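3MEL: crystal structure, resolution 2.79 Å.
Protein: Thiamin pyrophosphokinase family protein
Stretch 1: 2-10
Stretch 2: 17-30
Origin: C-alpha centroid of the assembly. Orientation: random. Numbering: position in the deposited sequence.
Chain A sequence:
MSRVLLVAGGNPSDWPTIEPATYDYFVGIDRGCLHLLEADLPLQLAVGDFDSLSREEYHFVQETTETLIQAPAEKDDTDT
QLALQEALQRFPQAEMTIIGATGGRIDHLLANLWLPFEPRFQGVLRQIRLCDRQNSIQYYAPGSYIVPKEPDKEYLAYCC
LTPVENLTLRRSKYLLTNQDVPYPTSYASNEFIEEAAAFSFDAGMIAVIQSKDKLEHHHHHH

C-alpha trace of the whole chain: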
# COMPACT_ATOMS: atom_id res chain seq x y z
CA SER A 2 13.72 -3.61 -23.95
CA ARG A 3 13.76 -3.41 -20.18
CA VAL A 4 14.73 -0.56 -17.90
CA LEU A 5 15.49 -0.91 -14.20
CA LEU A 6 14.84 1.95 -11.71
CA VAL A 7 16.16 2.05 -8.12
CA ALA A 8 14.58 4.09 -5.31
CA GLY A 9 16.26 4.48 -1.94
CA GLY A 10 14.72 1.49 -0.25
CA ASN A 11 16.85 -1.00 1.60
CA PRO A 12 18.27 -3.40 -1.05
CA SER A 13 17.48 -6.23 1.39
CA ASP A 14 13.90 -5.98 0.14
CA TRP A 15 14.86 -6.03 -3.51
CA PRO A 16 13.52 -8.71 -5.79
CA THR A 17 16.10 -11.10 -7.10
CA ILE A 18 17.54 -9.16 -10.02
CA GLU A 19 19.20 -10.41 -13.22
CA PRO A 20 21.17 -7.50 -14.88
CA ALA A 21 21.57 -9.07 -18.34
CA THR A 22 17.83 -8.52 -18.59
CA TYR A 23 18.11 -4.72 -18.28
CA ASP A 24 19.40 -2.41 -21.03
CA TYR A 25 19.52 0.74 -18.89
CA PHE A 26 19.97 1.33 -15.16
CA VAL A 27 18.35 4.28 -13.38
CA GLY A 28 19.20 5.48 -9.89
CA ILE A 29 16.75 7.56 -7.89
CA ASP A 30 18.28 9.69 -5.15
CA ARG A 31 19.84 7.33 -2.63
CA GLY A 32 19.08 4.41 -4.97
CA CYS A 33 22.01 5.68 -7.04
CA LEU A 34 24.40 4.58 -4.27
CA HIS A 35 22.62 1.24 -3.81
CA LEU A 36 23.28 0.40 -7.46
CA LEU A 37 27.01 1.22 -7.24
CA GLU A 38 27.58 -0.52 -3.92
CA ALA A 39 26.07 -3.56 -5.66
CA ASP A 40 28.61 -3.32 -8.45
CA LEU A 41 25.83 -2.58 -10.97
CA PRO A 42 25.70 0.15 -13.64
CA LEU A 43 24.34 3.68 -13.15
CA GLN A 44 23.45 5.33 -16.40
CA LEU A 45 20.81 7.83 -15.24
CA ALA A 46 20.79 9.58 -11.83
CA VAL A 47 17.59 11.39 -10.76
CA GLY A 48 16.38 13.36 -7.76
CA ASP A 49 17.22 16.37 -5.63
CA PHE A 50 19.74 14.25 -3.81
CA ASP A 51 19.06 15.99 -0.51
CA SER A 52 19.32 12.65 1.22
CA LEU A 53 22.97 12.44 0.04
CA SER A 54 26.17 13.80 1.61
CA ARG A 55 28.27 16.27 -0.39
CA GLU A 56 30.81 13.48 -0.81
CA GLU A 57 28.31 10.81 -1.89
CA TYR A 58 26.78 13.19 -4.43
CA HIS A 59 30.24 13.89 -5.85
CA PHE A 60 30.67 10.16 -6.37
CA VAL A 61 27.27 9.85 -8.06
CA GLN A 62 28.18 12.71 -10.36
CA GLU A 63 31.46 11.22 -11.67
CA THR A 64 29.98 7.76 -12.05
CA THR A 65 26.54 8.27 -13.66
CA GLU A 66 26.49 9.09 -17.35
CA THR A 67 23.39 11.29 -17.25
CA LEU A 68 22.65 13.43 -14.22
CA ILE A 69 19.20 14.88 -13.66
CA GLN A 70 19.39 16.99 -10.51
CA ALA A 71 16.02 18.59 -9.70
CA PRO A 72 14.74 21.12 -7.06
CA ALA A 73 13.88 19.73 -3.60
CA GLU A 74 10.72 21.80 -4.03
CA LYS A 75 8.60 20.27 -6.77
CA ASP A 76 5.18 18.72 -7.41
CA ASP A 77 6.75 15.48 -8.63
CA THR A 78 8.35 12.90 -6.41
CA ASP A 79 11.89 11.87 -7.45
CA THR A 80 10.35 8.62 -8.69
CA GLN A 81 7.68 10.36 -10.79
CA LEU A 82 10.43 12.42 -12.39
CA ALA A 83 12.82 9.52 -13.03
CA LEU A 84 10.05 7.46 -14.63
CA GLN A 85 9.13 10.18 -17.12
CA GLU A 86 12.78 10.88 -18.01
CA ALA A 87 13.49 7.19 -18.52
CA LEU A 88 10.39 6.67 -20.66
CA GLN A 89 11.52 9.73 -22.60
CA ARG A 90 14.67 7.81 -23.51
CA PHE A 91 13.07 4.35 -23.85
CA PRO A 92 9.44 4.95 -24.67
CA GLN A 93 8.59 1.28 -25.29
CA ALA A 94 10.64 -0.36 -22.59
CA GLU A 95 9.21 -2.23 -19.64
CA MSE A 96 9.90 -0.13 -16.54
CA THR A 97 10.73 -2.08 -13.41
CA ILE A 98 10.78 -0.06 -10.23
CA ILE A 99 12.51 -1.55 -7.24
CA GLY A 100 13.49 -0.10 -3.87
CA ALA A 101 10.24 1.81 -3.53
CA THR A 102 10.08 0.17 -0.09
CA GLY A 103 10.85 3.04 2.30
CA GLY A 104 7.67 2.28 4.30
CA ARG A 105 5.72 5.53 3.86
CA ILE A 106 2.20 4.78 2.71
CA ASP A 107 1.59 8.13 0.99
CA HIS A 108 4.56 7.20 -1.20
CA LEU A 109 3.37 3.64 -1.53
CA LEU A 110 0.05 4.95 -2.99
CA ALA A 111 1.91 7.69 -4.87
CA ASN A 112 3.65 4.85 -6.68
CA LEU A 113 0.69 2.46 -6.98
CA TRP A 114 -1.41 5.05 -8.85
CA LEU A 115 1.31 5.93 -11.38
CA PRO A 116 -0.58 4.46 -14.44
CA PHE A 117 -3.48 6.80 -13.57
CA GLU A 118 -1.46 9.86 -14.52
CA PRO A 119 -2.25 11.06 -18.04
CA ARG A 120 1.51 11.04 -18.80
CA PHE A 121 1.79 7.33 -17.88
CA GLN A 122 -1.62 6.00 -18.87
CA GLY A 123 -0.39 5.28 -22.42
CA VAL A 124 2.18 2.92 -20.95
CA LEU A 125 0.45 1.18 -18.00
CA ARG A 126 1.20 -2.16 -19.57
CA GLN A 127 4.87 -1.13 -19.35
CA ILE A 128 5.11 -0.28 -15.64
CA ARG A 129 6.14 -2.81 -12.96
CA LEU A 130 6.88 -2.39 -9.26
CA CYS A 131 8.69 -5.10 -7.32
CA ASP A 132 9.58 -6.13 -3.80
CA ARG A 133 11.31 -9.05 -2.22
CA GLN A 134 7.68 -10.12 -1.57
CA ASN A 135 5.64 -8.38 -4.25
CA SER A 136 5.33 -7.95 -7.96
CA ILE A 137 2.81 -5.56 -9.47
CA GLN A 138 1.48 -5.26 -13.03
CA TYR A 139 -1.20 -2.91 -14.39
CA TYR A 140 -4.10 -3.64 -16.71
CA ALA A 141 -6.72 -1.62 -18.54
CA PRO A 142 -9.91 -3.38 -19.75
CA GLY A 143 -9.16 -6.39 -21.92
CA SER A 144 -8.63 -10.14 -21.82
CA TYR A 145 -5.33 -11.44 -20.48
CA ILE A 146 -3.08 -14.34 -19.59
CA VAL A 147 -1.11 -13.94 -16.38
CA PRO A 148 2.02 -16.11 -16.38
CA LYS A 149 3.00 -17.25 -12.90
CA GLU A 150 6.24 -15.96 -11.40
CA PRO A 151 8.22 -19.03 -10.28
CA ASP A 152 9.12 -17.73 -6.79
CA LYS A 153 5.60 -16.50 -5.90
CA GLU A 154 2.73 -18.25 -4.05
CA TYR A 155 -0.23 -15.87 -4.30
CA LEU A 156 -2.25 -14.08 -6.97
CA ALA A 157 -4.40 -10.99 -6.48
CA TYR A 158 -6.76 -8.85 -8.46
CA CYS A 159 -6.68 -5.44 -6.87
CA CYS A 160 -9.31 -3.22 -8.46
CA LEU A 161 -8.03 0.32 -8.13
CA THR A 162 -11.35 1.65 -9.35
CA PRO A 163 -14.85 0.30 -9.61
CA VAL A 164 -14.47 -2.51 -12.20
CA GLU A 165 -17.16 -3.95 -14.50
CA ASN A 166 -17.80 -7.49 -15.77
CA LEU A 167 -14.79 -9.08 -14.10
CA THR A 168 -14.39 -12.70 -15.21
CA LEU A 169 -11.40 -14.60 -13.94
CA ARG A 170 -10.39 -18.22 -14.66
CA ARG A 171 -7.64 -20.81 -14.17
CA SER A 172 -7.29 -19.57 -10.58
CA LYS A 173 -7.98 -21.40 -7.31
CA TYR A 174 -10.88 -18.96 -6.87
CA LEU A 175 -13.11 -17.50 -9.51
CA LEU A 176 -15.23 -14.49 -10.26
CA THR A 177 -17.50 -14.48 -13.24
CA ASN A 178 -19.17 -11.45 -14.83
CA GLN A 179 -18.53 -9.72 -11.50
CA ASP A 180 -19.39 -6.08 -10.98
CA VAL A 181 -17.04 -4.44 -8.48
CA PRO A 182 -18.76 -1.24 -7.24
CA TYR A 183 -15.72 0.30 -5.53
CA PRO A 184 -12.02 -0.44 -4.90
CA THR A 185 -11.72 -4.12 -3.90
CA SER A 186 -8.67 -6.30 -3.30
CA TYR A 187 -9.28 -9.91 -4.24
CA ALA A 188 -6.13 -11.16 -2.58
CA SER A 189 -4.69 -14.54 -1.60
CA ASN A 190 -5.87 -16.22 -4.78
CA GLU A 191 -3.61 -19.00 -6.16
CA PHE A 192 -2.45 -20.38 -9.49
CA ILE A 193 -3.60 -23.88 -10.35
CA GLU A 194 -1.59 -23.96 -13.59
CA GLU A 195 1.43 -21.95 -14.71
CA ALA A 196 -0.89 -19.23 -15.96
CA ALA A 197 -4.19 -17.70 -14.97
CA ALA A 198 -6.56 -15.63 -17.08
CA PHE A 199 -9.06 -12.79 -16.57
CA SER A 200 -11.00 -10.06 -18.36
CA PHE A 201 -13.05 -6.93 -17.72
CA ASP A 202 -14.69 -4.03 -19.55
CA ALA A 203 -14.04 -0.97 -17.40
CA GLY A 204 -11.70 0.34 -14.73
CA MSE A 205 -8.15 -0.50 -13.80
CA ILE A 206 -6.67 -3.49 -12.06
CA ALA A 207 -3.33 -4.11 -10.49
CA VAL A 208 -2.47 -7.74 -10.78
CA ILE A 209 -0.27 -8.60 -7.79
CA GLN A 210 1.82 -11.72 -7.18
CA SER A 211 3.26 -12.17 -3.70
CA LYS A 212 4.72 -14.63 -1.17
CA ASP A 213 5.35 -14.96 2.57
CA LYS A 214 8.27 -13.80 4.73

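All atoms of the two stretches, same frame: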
# COMPACT_ATOMS: atom_id res chain seq x y z
N SER A 2 12.79 -4.38 -24.77
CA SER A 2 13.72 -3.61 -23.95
C SER A 2 13.24 -3.54 -22.52
O SER A 2 12.06 -3.46 -22.27
CB SER A 2 13.87 -2.20 -24.53
OG SER A 2 12.62 -1.75 -25.03
N ARG A 3 14.16 -3.60 -21.56
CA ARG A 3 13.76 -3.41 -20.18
C ARG A 3 14.59 -2.33 -19.52
O ARG A 3 15.79 -2.22 -19.79
CB ARG A 3 13.89 -4.71 -19.42
CG ARG A 3 13.03 -5.80 -19.98
CD ARG A 3 13.15 -7.04 -19.13
NE ARG A 3 12.42 -8.14 -19.74
CZ ARG A 3 12.98 -9.08 -20.49
NH1 ARG A 3 14.29 -9.05 -20.72
NH2 ARG A 3 12.23 -10.05 -21.00
N VAL A 4 13.97 -1.54 -18.65
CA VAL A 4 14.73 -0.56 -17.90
C VAL A 4 14.53 -0.81 -16.43
O VAL A 4 13.43 -1.12 -16.01
CB VAL A 4 14.29 0.86 -18.22
CG1 VAL A 4 15.16 1.85 -17.47
CG2 VAL A 4 14.34 1.10 -19.74
N LEU A 5 15.59 -0.68 -15.64
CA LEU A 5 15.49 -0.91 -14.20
C LEU A 5 15.70 0.37 -13.39
O LEU A 5 16.73 1.01 -13.53
CB LEU A 5 16.52 -1.93 -13.76
CG LEU A 5 16.52 -2.20 -12.26
CD1 LEU A 5 15.31 -3.04 -11.90
CD2 LEU A 5 17.78 -2.90 -11.84
N LEU A 6 14.74 0.72 -12.52
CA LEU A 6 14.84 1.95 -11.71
C LEU A 6 15.01 1.64 -10.22
O LEU A 6 14.37 0.73 -9.72
CB LEU A 6 13.63 2.86 -11.93
CG LEU A 6 13.34 3.27 -13.38
CD1 LEU A 6 12.68 2.11 -14.10
CD2 LEU A 6 12.47 4.51 -13.46
N VAL A 7 15.85 2.38 -9.51
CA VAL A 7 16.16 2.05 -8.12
C VAL A 7 15.94 3.22 -7.13
O VAL A 7 16.72 4.16 -7.06
CB VAL A 7 17.61 1.53 -7.98
CG1 VAL A 7 17.86 1.01 -6.60
CG2 VAL A 7 17.88 0.45 -9.03
N ALA A 8 14.83 3.16 -6.39
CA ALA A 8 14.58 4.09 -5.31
C ALA A 8 15.49 3.77 -4.13
O ALA A 8 16.33 2.87 -4.21
CB ALA A 8 13.14 4.03 -4.89
N GLY A 9 15.31 4.50 -3.03
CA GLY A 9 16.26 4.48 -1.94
C GLY A 9 16.00 3.44 -0.89
O GLY A 9 16.60 3.45 0.18
N GLY A 10 15.09 2.52 -1.19
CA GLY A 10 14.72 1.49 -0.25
C GLY A 10 15.93 0.69 0.16
O GLY A 10 16.96 0.76 -0.50
N THR A 17 14.92 -10.56 -6.49
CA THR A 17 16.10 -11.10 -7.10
C THR A 17 16.18 -10.44 -8.46
O THR A 17 15.23 -10.49 -9.23
CB THR A 17 16.03 -12.63 -7.23
OG1 THR A 17 16.63 -13.22 -6.08
CG2 THR A 17 16.77 -13.08 -8.47
N ILE A 18 17.31 -9.80 -8.73
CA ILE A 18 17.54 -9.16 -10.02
C ILE A 18 18.56 -9.91 -10.92
O ILE A 18 19.60 -10.40 -10.46
CB ILE A 18 17.94 -7.67 -9.82
CG1 ILE A 18 18.49 -7.08 -11.11
CG2 ILE A 18 18.99 -7.51 -8.71
CD1 ILE A 18 19.39 -5.90 -10.88
N GLU A 19 18.23 -10.01 -12.21
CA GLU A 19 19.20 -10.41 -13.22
C GLU A 19 19.48 -9.23 -14.17
O GLU A 19 18.60 -8.81 -14.92
CB GLU A 19 18.74 -11.66 -13.99
CG GLU A 19 19.63 -12.92 -13.74
CD GLU A 19 18.96 -13.97 -12.82
OE1 GLU A 19 17.78 -14.29 -13.06
OE2 GLU A 19 19.63 -14.49 -11.88
N PRO A 20 20.72 -8.69 -14.14
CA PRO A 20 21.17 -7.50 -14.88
C PRO A 20 21.22 -7.65 -16.40
O PRO A 20 20.90 -6.68 -17.10
CB PRO A 20 22.59 -7.25 -14.33
CG PRO A 20 22.63 -8.04 -13.02
CD PRO A 20 21.78 -9.24 -13.28
N ALA A 21 21.63 -8.81 -16.90
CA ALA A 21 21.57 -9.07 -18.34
C ALA A 21 20.24 -8.58 -18.91
O ALA A 21 20.16 -8.05 -20.02
CB ALA A 21 21.74 -10.55 -18.63
N THR A 22 19.18 -8.74 -18.12
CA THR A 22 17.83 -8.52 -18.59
C THR A 22 17.53 -7.03 -18.80
O THR A 22 16.63 -6.68 -19.56
CB THR A 22 16.79 -9.19 -17.65
OG1 THR A 22 16.41 -8.29 -16.59
CG2 THR A 22 17.36 -10.50 -17.06
N TYR A 23 18.30 -6.17 -18.14
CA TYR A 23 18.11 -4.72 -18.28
C TYR A 23 19.11 -4.07 -19.24
O TYR A 23 20.27 -4.45 -19.29
CB TYR A 23 18.14 -4.05 -16.91
CG TYR A 23 17.19 -4.69 -15.96
CD1 TYR A 23 15.82 -4.63 -16.17
CD2 TYR A 23 17.65 -5.40 -14.85
CE1 TYR A 23 14.93 -5.24 -15.30
CE2 TYR A 23 16.77 -6.01 -13.98
CZ TYR A 23 15.41 -5.93 -14.21
OH TYR A 23 14.55 -6.55 -13.34
N ASP A 24 18.61 -3.12 -20.02
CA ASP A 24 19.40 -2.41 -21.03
C ASP A 24 19.75 -0.99 -20.59
O ASP A 24 20.35 -0.24 -21.35
CB ASP A 24 18.60 -2.30 -22.32
CG ASP A 24 18.17 -3.63 -22.86
OD1 ASP A 24 19.03 -4.51 -23.06
OD2 ASP A 24 16.95 -3.79 -23.09
N TYR A 25 19.38 -0.63 -19.36
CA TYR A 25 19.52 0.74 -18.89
C TYR A 25 19.24 0.74 -17.40
O TYR A 25 18.21 0.22 -16.96
CB TYR A 25 18.51 1.63 -19.62
CG TYR A 25 18.78 3.12 -19.54
CD1 TYR A 25 19.92 3.67 -20.12
CD2 TYR A 25 17.89 3.99 -18.89
CE1 TYR A 25 20.17 5.04 -20.05
CE2 TYR A 25 18.13 5.35 -18.83
CZ TYR A 25 19.27 5.86 -19.41
OH TYR A 25 19.54 7.21 -19.36
N PHE A 26 20.14 1.32 -16.61
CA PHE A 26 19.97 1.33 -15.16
C PHE A 26 19.80 2.76 -14.65
O PHE A 26 20.61 3.64 -14.94
CB PHE A 26 21.15 0.65 -14.47
CG PHE A 26 21.25 -0.82 -14.74
CD1 PHE A 26 21.16 -1.74 -13.71
CD2 PHE A 26 21.45 -1.30 -16.03
CE1 PHE A 26 21.27 -3.10 -13.95
CE2 PHE A 26 21.55 -2.65 -16.28
CZ PHE A 26 21.46 -3.56 -15.23
N VAL A 27 18.75 2.96 -13.85
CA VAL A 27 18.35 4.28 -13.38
C VAL A 27 18.37 4.35 -11.86
O VAL A 27 17.70 3.58 -11.20
CB VAL A 27 16.94 4.63 -13.89
CG1 VAL A 27 16.58 6.07 -13.52
CG2 VAL A 27 16.86 4.46 -15.37
N GLY A 28 19.15 5.28 -11.32
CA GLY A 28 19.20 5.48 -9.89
C GLY A 28 18.27 6.62 -9.53
O GLY A 28 18.12 7.58 -10.28
N ILE A 29 17.61 6.50 -8.39
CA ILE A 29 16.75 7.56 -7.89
C ILE A 29 17.25 7.97 -6.52
O ILE A 29 17.22 7.18 -5.58
CB ILE A 29 15.30 7.09 -7.80
CG1 ILE A 29 14.83 6.56 -9.16
CG2 ILE A 29 14.43 8.21 -7.32
CD1 ILE A 29 13.44 5.96 -9.16
N ASP A 30 17.75 9.20 -6.41
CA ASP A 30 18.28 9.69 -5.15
C ASP A 30 19.25 8.66 -4.57
O ASP A 30 20.23 8.29 -5.20
CB ASP A 30 17.15 9.93 -4.13
CG ASP A 30 16.89 11.40 -3.89
OD1 ASP A 30 17.25 12.23 -4.75
OD2 ASP A 30 16.30 11.73 -2.85

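Strand 3-7 runs parallel to the strand that ends at Ile29, their N-to-C directions 17° apart and their axes approaching to 4.6 Å. The register follows from the hydrogen bonds, in which the odd-numbered residues of the first strand spend both backbone polar groups on the second stretch. Leu5 N donates to Tyr25 O (3.1 Å, N-H...O 175°), and Leu5 O accepts from Val27 N (2.8 Å, 157°). Val7 N then donates to Val27 O (2.8 Å), and Val7 O accepts from Ile29 N (2.8 Å); their angles of 139° and 144° make these two more bent. Val27 thus has both its N and O satisfied by the first strand. Its O also receives a CA-H...O contact from Leu6 CA at 3.3 Å.

At the N-terminal end a side chain replaces one backbone acceptor. Asp24 N donates to Arg3 O (3.0 Å, 175°), while Asp24 OD2 accepts from Arg3 N (3.2 Å, 157°). With chi1 at -57°, the Asp24 carboxylate is brought back to that amide, so one residue answers both groups of Arg3. Just before it, Thr22 OG1 donates to Glu19 O (2.8 Å) and Tyr23 N to Pro20 O (2.8 Å), tying the turn to itself.

Apolar side chains cover both faces of the pairing. On the face carrying Leu5 and Phe26, Leu5 CB lies 3.6 Å from the centroid of the Tyr23 ring, 13° off its normal, a CH-pi contact. Leu5 CD2 reaches Ile18 CD1 at 3.5 Å and Phe26 CD1 at 4.0 Å. On the face of Leu6 and Val27, Leu6 CG meets Val27 CB at 3.9 Å; Val4 CG1 packs 3.8 Å from Val27 CG2. Val4, Leu5, Leu6 and Val27 are buried, and their branched aliphatic side chains suit such positions because they carry no polar atoms to satisfy. Together the stretches bury 755 Å², summed over both sides.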